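Local coordinates for sensor protein kinase HptS (Staphylococcus aureus, PDB 6LKI) that probably autophosphorylates on a histidine to relay the presence of external hexose phosphate to its response regulator, as a two-component sensor kinase, at residues L36-L50 and Y62-Y75. Sequence-based numbering, arbitrary orientation.
Sequences LTNHHDVTATKRELL and YELSGPNQFITNNY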
ATOM      1  N   LEU B  36      10.298  16.154   8.993  1.00 37.79           N
ATOM      2  CA  LEU B  36       8.897  16.305   8.616  1.00 36.22           C
ATOM      3  C   LEU B  36       7.929  16.000   9.753  1.00 37.75           C
ATOM      4  O   LEU B  36       6.713  16.020   9.529  1.00 36.81           O
ATOM      5  CB  LEU B  36       8.583  15.426   7.402  1.00 33.02           C
ATOM      6  CG  LEU B  36       9.342  15.812   6.128  1.00 33.59           C
ATOM      7  CD1 LEU B  36       8.730  15.156   4.900  1.00 31.59           C
ATOM      8  CD2 LEU B  36       9.391  17.328   5.961  1.00 38.00           C
ATOM      9  N   THR B  37       8.423  15.712  10.955  1.00 38.15           N
ATOM     10  CA  THR B  37       7.588  15.754  12.147  1.00 40.21           C
ATOM     11  C   THR B  37       7.582  17.133  12.791  1.00 40.94           C
ATOM     12  O   THR B  37       6.821  17.360  13.739  1.00 41.59           O
ATOM     13  CB  THR B  37       8.050  14.712  13.171  1.00 43.95           C
ATOM     14  OG1 THR B  37       9.376  15.026  13.614  1.00 45.43           O
ATOM     15  CG2 THR B  37       8.036  13.318  12.559  1.00 42.25           C
ATOM     16  N   ASN B  38       8.413  18.046  12.297  1.00 40.63           N
ATOM     17  CA  ASN B  38       8.458  19.428  12.751  1.00 41.82           C
ATOM     18  C   ASN B  38       7.671  20.289  11.771  1.00 41.93           C
ATOM     19  O   ASN B  38       7.925  20.248  10.562  1.00 41.19           O
ATOM     20  CB  ASN B  38       9.908  19.906  12.855  1.00 42.42           C
ATOM     21  CG  ASN B  38      10.023  21.333  13.345  1.00 48.28           C
ATOM     22  OD1 ASN B  38       9.720  22.275  12.618  1.00 46.49           O
ATOM     23  ND2 ASN B  38      10.473  21.500  14.583  1.00 51.79           N
ATOM     24  N   HIS B  39       6.719  21.067  12.292  1.00 43.02           N
ATOM     25  CA  HIS B  39       5.804  21.787  11.410  1.00 43.80           C
ATOM     26  C   HIS B  39       6.505  22.908  10.648  1.00 40.97           C
ATOM     27  O   HIS B  39       6.050  23.286   9.562  1.00 40.72           O
ATOM     28  CB  HIS B  39       4.617  22.328  12.210  1.00 48.74           C
ATOM     29  CG  HIS B  39       4.938  23.530  13.044  1.00 52.94           C
ATOM     30  ND1 HIS B  39       4.890  24.815  12.547  1.00 54.23           N
ATOM     31  CD2 HIS B  39       5.297  23.642  14.344  1.00 55.15           C
ATOM     32  CE1 HIS B  39       5.214  25.666  13.504  1.00 54.65           C
ATOM     33  NE2 HIS B  39       5.464  24.980  14.605  1.00 58.67           N
ATOM     34  N   HIS B  40       7.605  23.445  11.184  1.00 40.47           N
ATOM     35  CA  HIS B  40       8.377  24.428  10.428  1.00 44.50           C
ATOM     36  C   HIS B  40       8.999  23.800   9.188  1.00 40.49           C
ATOM     37  O   HIS B  40       8.992  24.404   8.108  1.00 36.84           O
ATOM     38  CB  HIS B  40       9.466  25.047  11.305  1.00 45.56           C
ATOM     39  CG  HIS B  40       8.941  25.907  12.410  1.00 51.48           C
ATOM     40  ND1 HIS B  40       8.789  27.271  12.284  1.00 53.55           N
ATOM     41  CD2 HIS B  40       8.541  25.598  13.666  1.00 55.73           C
ATOM     42  CE1 HIS B  40       8.314  27.765  13.413  1.00 53.23           C
ATOM     43  NE2 HIS B  40       8.153  26.771  14.268  1.00 58.42           N
ATOM     44  N   ASP B  41       9.546  22.588   9.325  1.00 36.11           N
ATOM     45  CA  ASP B  41      10.179  21.928   8.188  1.00 36.16           C
ATOM     46  C   ASP B  41       9.148  21.420   7.189  1.00 32.52           C
ATOM     47  O   ASP B  41       9.436  21.345   5.990  1.00 33.24           O
ATOM     48  CB  ASP B  41      11.064  20.782   8.674  1.00 37.11           C
ATOM     49  CG  ASP B  41      12.243  21.265   9.495  1.00 42.41           C
ATOM     50  OD1 ASP B  41      12.359  22.492   9.704  1.00 39.67           O
ATOM     51  OD2 ASP B  41      13.053  20.422   9.931  1.00 41.24           O
ATOM     52  N   VAL B  42       7.953  21.058   7.661  1.00 35.07           N
ATOM     53  CA  VAL B  42       6.875  20.686   6.749  1.00 34.80           C
ATOM     54  C   VAL B  42       6.486  21.879   5.885  1.00 33.36           C
ATOM     55  O   VAL B  42       6.325  21.761   4.664  1.00 30.09           O
ATOM     56  CB  VAL B  42       5.670  20.144   7.536  1.00 33.38           C
ATOM     57  CG1 VAL B  42       4.471  19.960   6.616  1.00 35.53           C
ATOM     58  CG2 VAL B  42       6.028  18.835   8.218  1.00 34.50           C
ATOM     59  N   THR B  43       6.328  23.048   6.511  1.00 32.34           N
ATOM     60  CA  THR B  43       6.023  24.260   5.758  1.00 32.45           C
ATOM     61  C   THR B  43       7.121  24.571   4.748  1.00 30.54           C
ATOM     62  O   THR B  43       6.836  24.941   3.604  1.00 27.73           O
ATOM     63  CB  THR B  43       5.826  25.437   6.716  1.00 33.29           C
ATOM     64  OG1 THR B  43       4.715  25.170   7.581  1.00 32.74           O
ATOM     65  CG2 THR B  43       5.565  26.723   5.942  1.00 35.11           C
ATOM     66  N   ALA B  44       8.385  24.417   5.152  1.00 31.29           N
ATOM     67  CA  ALA B  44       9.486  24.674   4.231  1.00 32.52           C
ATOM     68  C   ALA B  44       9.454  23.711   3.050  1.00 31.58           C
ATOM     69  O   ALA B  44       9.755  24.098   1.915  1.00 29.68           O
ATOM     70  CB  ALA B  44      10.823  24.579   4.967  1.00 32.79           C
ATOM     71  N   THR B  45       9.082  22.453   3.298  1.00 30.88           N
ATOM     72  CA  THR B  45       9.017  21.477   2.216  1.00 30.80           C
ATOM     73  C   THR B  45       7.841  21.758   1.289  1.00 29.44           C
ATOM     74  O   THR B  45       7.977  21.670   0.062  1.00 29.80           O
ATOM     75  CB  THR B  45       8.924  20.062   2.789  1.00 32.17           C
ATOM     76  OG1 THR B  45      10.032  19.829   3.667  1.00 32.39           O
ATOM     77  CG2 THR B  45       8.948  19.031   1.672  1.00 32.63           C
ATOM     78  N   LYS B  46       6.679  22.096   1.854  1.00 29.80           N
ATOM     79  CA  LYS B  46       5.531  22.455   1.027  1.00 28.15           C
ATOM     80  C   LYS B  46       5.832  23.675   0.164  1.00 24.76           C
ATOM     81  O   LYS B  46       5.426  23.736  -1.002  1.00 26.76           O
ATOM     82  CB  LYS B  46       4.307  22.710   1.907  1.00 30.55           C
ATOM     83  CG  LYS B  46       3.688  21.459   2.508  1.00 30.83           C
ATOM     84  CD  LYS B  46       2.516  21.811   3.417  1.00 31.18           C
ATOM     85  CE  LYS B  46       1.852  20.562   3.977  1.00 31.78           C
ATOM     86  NZ  LYS B  46       0.747  20.897   4.922  1.00 34.46           N
ATOM     87  N   ARG B  47       6.544  24.658   0.722  1.00 24.05           N
ATOM     88  CA  ARG B  47       6.909  25.839  -0.056  1.00 27.61           C
ATOM     89  C   ARG B  47       7.751  25.464  -1.268  1.00 30.01           C
ATOM     90  O   ARG B  47       7.534  25.984  -2.369  1.00 29.42           O
ATOM     91  CB  ARG B  47       7.658  26.839   0.827  1.00 27.93           C
ATOM     92  CG  ARG B  47       6.772  27.610   1.795  1.00 32.01           C
ATOM     93  CD  ARG B  47       7.612  28.390   2.794  1.00 32.17           C
ATOM     94  NE  ARG B  47       6.795  29.186   3.706  1.00 31.13           N
ATOM     95  CZ  ARG B  47       7.277  29.843   4.756  1.00 31.94           C
ATOM     96  NH1 ARG B  47       8.575  29.799   5.028  1.00 31.53           N
ATOM     97  NH2 ARG B  47       6.463  30.543   5.536  1.00 31.86           N
ATOM     98  N   GLU B  48       8.719  24.561  -1.087  1.00 28.53           N
ATOM     99  CA  GLU B  48       9.573  24.161  -2.200  1.00 29.22           C
ATOM    100  C   GLU B  48       8.797  23.362  -3.240  1.00 29.22           C
ATOM    101  O   GLU B  48       8.986  23.556  -4.446  1.00 31.23           O
ATOM    102  CB  GLU B  48      10.764  23.353  -1.682  1.00 33.27           C
ATOM    103  CG  GLU B  48      11.692  24.143  -0.777  1.00 35.59           C
ATOM    104  CD  GLU B  48      12.225  25.394  -1.446  1.00 41.68           C
ATOM    105  OE1 GLU B  48      12.817  25.275  -2.540  1.00 41.26           O
ATOM    106  OE2 GLU B  48      12.043  26.496  -0.885  1.00 43.38           O
ATOM    107  N   LEU B  49       7.917  22.462  -2.791  1.00 26.67           N
ATOM    108  CA  LEU B  49       7.155  21.643  -3.729  1.00 29.22           C
ATOM    109  C   LEU B  49       6.147  22.480  -4.510  1.00 30.15           C
ATOM    110  O   LEU B  49       6.005  22.313  -5.726  1.00 30.25           O
ATOM    111  CB  LEU B  49       6.451  20.508  -2.983  1.00 29.45           C
ATOM    112  CG  LEU B  49       7.342  19.392  -2.431  1.00 27.66           C
ATOM    113  CD1 LEU B  49       6.532  18.423  -1.584  1.00 28.08           C
ATOM    114  CD2 LEU B  49       8.052  18.653  -3.558  1.00 31.73           C
ATOM    115  N   LEU B  50       5.438  23.384  -3.831  1.00 27.36           N
ATOM    116  CA  LEU B  50       4.499  24.250  -4.535  1.00 28.62           C
ATOM    117  C   LEU B  50       5.219  25.220  -5.464  1.00 28.90           C
ATOM    118  O   LEU B  50       4.684  25.577  -6.521  1.00 30.66           O
ATOM    119  CB  LEU B  50       3.630  25.007  -3.531  1.00 27.80           C
ATOM    120  CG  LEU B  50       2.575  24.139  -2.842  1.00 27.94           C
ATOM    121  CD1 LEU B  50       1.965  24.860  -1.651  1.00 28.49           C
ATOM    122  CD2 LEU B  50       1.496  23.730  -3.834  1.00 30.64           C
ATOM    123  N   TYR B  62       1.549  16.602  -6.434  1.00 25.37           N
ATOM    124  CA  TYR B  62       2.554  15.820  -5.735  1.00 25.55           C
ATOM    125  C   TYR B  62       1.919  15.045  -4.587  1.00 29.43           C
ATOM    126  O   TYR B  62       0.948  15.491  -3.969  1.00 29.50           O
ATOM    127  CB  TYR B  62       3.689  16.705  -5.206  1.00 26.10           C
ATOM    128  CG  TYR B  62       3.259  17.827  -4.278  1.00 29.51           C
ATOM    129  CD1 TYR B  62       3.013  17.590  -2.929  1.00 28.41           C
ATOM    130  CD2 TYR B  62       3.126  19.126  -4.748  1.00 26.79           C
ATOM    131  CE1 TYR B  62       2.626  18.615  -2.080  1.00 25.78           C
ATOM    132  CE2 TYR B  62       2.745  20.156  -3.908  1.00 27.96           C
ATOM    133  CZ  TYR B  62       2.496  19.896  -2.577  1.00 27.25           C
ATOM    134  OH  TYR B  62       2.114  20.921  -1.741  1.00 29.77           O
ATOM    135  N   GLU B  63       2.474  13.866  -4.325  1.00 25.13           N
ATOM    136  CA  GLU B  63       2.135  13.064  -3.153  1.00 28.56           C
ATOM    137  C   GLU B  63       3.443  12.720  -2.455  1.00 28.77           C
ATOM    138  O   GLU B  63       4.275  11.995  -3.012  1.00 30.62           O
ATOM    139  CB  GLU B  63       1.363  11.801  -3.539  1.00 29.83           C
ATOM    140  CG  GLU B  63      -0.069  12.057  -3.990  1.00 31.38           C
ATOM    141  CD  GLU B  63      -0.886  10.781  -4.106  1.00 34.06           C
ATOM    142  OE1 GLU B  63      -0.299   9.684  -4.000  1.00 37.40           O
ATOM    143  OE2 GLU B  63      -2.117  10.874  -4.302  1.00 32.39           O
ATOM    144  N   LEU B  64       3.640  13.263  -1.258  1.00 26.76           N
ATOM    145  CA  LEU B  64       4.817  12.987  -0.441  1.00 29.49           C
ATOM    146  C   LEU B  64       4.377  12.068   0.689  1.00 29.76           C
ATOM    147  O   LEU B  64       3.683  12.502   1.616  1.00 27.78           O
ATOM    148  CB  LEU B  64       5.432  14.279   0.095  1.00 28.88           C
ATOM    149  CG  LEU B  64       6.789  14.159   0.789  1.00 29.62           C
ATOM    150  CD1 LEU B  64       7.834  13.577  -0.154  1.00 27.77           C
ATOM    151  CD2 LEU B  64       7.235  15.514   1.323  1.00 30.32           C
ATOM    152  N   SER B  65       4.772  10.800   0.611  1.00 25.52           N
ATOM    153  CA  SER B  65       4.261   9.761   1.495  1.00 29.19           C
ATOM    154  C   SER B  65       5.360   9.266   2.422  1.00 32.12           C
ATOM    155  O   SER B  65       6.454   8.912   1.967  1.00 32.16           O
ATOM    156  CB  SER B  65       3.690   8.594   0.688  1.00 31.29           C
ATOM    157  OG  SER B  65       2.679   9.040  -0.201  1.00 34.22           O
ATOM    158  N   GLY B  66       5.060   9.235   3.717  1.00 31.89           N
ATOM    159  CA  GLY B  66       5.951   8.671   4.700  1.00 33.22           C
ATOM    160  C   GLY B  66       5.182   7.848   5.710  1.00 33.71           C
ATOM    161  O   GLY B  66       3.966   7.666   5.592  1.00 37.41           O
ATOM    162  N   PRO B  67       5.879   7.326   6.725  1.00 34.62           N
ATOM    163  CA  PRO B  67       5.199   6.519   7.749  1.00 36.70           C
ATOM    164  C   PRO B  67       4.070   7.274   8.434  1.00 36.67           C
ATOM    165  O   PRO B  67       4.312   8.205   9.208  1.00 37.10           O
ATOM    166  CB  PRO B  67       6.327   6.171   8.734  1.00 43.28           C
ATOM    167  CG  PRO B  67       7.445   7.128   8.419  1.00 42.78           C
ATOM    168  CD  PRO B  67       7.329   7.417   6.959  1.00 38.40           C
ATOM    169  N   ASN B  68       2.830   6.877   8.133  1.00 33.39           N
ATOM    170  CA  ASN B  68       1.628   7.486   8.706  1.00 36.65           C
ATOM    171  C   ASN B  68       1.555   8.986   8.426  1.00 35.36           C
ATOM    172  O   ASN B  68       1.052   9.757   9.248  1.00 33.92           O
ATOM    173  CB  ASN B  68       1.534   7.216  10.211  1.00 36.92           C
ATOM    174  CG  ASN B  68       1.310   5.748  10.527  1.00 40.03           C
ATOM    175  OD1 ASN B  68       0.642   5.034   9.780  1.00 41.93           O
ATOM    176  ND2 ASN B  68       1.876   5.288  11.639  1.00 40.81           N
ATOM    177  N   GLN B  69       2.044   9.409   7.260  1.00 33.33           N
ATOM    178  CA  GLN B  69       2.060  10.818   6.892  1.00 33.51           C
ATOM    179  C   GLN B  69       1.822  10.951   5.394  1.00 33.97           C
ATOM    180  O   GLN B  69       2.402  10.206   4.600  1.00 33.98           O
ATOM    181  CB  GLN B  69       3.388  11.478   7.282  1.00 32.04           C
ATOM    182  CG  GLN B  69       3.352  12.995   7.308  1.00 36.31           C
ATOM    183  CD  GLN B  69       4.564  13.589   8.001  1.00 39.25           C
ATOM    184  OE1 GLN B  69       5.505  12.875   8.350  1.00 41.65           O
ATOM    185  NE2 GLN B  69       4.545  14.901   8.208  1.00 41.36           N
ATOM    186  N   PHE B  70       0.977  11.908   5.018  1.00 32.00           N
ATOM    187  CA  PHE B  70       0.573  12.099   3.628  1.00 31.65           C
ATOM    188  C   PHE B  70       0.485  13.591   3.342  1.00 31.05           C
ATOM    189  O   PHE B  70      -0.354  14.285   3.924  1.00 32.47           O
ATOM    190  CB  PHE B  70      -0.770  11.409   3.356  1.00 31.20           C
ATOM    191  CG  PHE B  70      -1.189  11.428   1.912  1.00 30.07           C
ATOM    192  CD1 PHE B  70      -0.460  10.746   0.952  1.00 32.60           C
ATOM    193  CD2 PHE B  70      -2.324  12.121   1.518  1.00 28.64           C
ATOM    194  CE1 PHE B  70      -0.851  10.761  -0.375  1.00 33.73           C
ATOM    195  CE2 PHE B  70      -2.718  12.139   0.194  1.00 30.49           C
ATOM    196  CZ  PHE B  70      -1.981  11.458  -0.754  1.00 34.26           C
ATOM    197  N   ILE B  71       1.343  14.079   2.447  1.00 28.47           N
ATOM    198  CA  ILE B  71       1.430  15.495   2.104  1.00 27.91           C
ATOM    199  C   ILE B  71       1.148  15.636   0.614  1.00 28.73           C
ATOM    200  O   ILE B  71       1.821  15.005  -0.211  1.00 29.19           O
ATOM    201  CB  ILE B  71       2.806  16.083   2.462  1.00 29.93           C
ATOM    202  CG1 ILE B  71       2.983  16.137   3.981  1.00 34.66           C
ATOM    203  CG2 ILE B  71       2.987  17.463   1.840  1.00 32.68           C
ATOM    204  CD1 ILE B  71       4.410  16.401   4.420  1.00 35.48           C
ATOM    205  N   THR B  72       0.163  16.463   0.268  1.00 27.48           N
ATOM    206  CA  THR B  72      -0.263  16.576  -1.119  1.00 26.29           C
ATOM    207  C   THR B  72      -0.872  17.951  -1.363  1.00 29.65           C
ATOM    208  O   THR B  72      -1.348  18.615  -0.439  1.00 29.80           O
ATOM    209  CB  THR B  72      -1.272  15.475  -1.481  1.00 25.91           C
ATOM    210  OG1 THR B  72      -1.553  15.514  -2.886  1.00 27.29           O
ATOM    211  CG2 THR B  72      -2.570  15.655  -0.702  1.00 31.23           C
ATOM    212  N   ASN B  73      -0.839  18.375  -2.627  1.00 24.07           N
ATOM    213  CA  ASN B  73      -1.596  19.533  -3.081  1.00 24.66           C
ATOM    214  C   ASN B  73      -2.858  19.129  -3.834  1.00 25.93           C
ATOM    215  O   ASN B  73      -3.499  19.982  -4.457  1.00 25.17           O
ATOM    216  CB  ASN B  73      -0.728  20.436  -3.961  1.00 25.47           C
ATOM    217  CG  ASN B  73      -0.379  19.796  -5.286  1.00 26.79           C
ATOM    218  OD1 ASN B  73      -0.168  18.588  -5.363  1.00 26.78           O
ATOM    219  ND2 ASN B  73      -0.316  20.603  -6.339  1.00 26.43           N
ATOM    220  N   ASN B  74      -3.215  17.847  -3.797  1.00 25.55           N
ATOM    221  CA  ASN B  74      -4.453  17.351  -4.397  1.00 27.89           C
ATOM    222  C   ASN B  74      -5.593  17.534  -3.391  1.00 28.84           C
ATOM    223  O   ASN B  74      -6.175  16.584  -2.866  1.00 28.08           O
ATOM    224  CB  ASN B  74      -4.283  15.897  -4.821  1.00 27.12           C
ATOM    225  CG  ASN B  74      -5.498  15.341  -5.538  1.00 32.12           C
ATOM    226  OD1 ASN B  74      -6.377  16.085  -5.970  1.00 29.90           O
ATOM    227  ND2 ASN B  74      -5.548  14.020  -5.672  1.00 28.86           N
ATOM    228  N   TYR B  75      -5.902  18.809  -3.128  1.00 28.06           N
ATOM    229  CA  TYR B  75      -6.830  19.154  -2.055  1.00 28.08           C
ATOM    230  C   TYR B  75      -8.250  18.684  -2.348  1.00 26.79           C
ATOM    231  O   TYR B  75      -9.011  18.405  -1.413  1.00 28.86           O
ATOM    232  CB  TYR B  75      -6.813  20.664  -1.812  1.00 29.64           C
ATOM    233  CG  TYR B  75      -5.431  21.228  -1.576  1.00 26.88           C
ATOM    234  CD1 TYR B  75      -4.735  20.946  -0.406  1.00 27.68           C
ATOM    235  CD2 TYR B  75      -4.820  22.040  -2.522  1.00 26.63           C
ATOM    236  CE1 TYR B  75      -3.468  21.458  -0.186  1.00 29.54           C
ATOM    237  CE2 TYR B  75      -3.555  22.559  -2.310  1.00 28.57           C
ATOM    238  CZ  TYR B  75      -2.883  22.263  -1.142  1.00 29.83           C
ATOM    239  OH  TYR B  75      -1.625  22.779  -0.930  1.00 29.00           O
TER
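Q69 reaches across to L36, whose backbone O lies ahead of the helix, and makes the one hydrogen bond between segments L36-L50 and Y62-Y75. Q69 NE2 stands 2.8 Å from L36 O, with a nearly straight N-H···O angle of 176°; the oxygen lies in the amide plane of Q69, while the nitrogen is tilted from the carbonyl plane of L36. Q69 reaches that far because its side chain is stretched out, CG lying opposite the backbone N (chi1 -163°) and the carbons beyond extended; Y98 OH binds its OE1, fixing the amide's rotation.

Apolar contacts make up most of the rest. L36 and L64 meet tip to tip, CD1 to CD2 at 3.9 Å, and T45 CG2 comes to the same L64 methyl from the helix at 3.9 Å. I71 CD1 faces V42 CG1, whereas its CG2 lies alongside the extended chain of K46, 3.9 Å from K46 CE.

The Y62 ring is sandwiched. L49 CB sits over one face in a CH-pi contact, 4.0 Å from the ring centroid, and N73 OD1 lies over the opposite face while accepting from Y62 N at 2.8 Å. L50 meets the ring at its edge, CD2 being 3.8 Å from Y62 CE2. L50 CD2 also touches N73 CB.

Helix 39-55 thus packs over the hairpin of strands 59-66 and 69-72, its segment 39-50 running roughly along the strands (37° to strand 69-72); the type II turn G66-Q69 carries N68 to an acidic side chain of another protein's chain. An antiparallel 2-1-4-3 sheet backed by helices, followed by a second such sheet, is consistent with a double Cache (PAS-like) sensor domain.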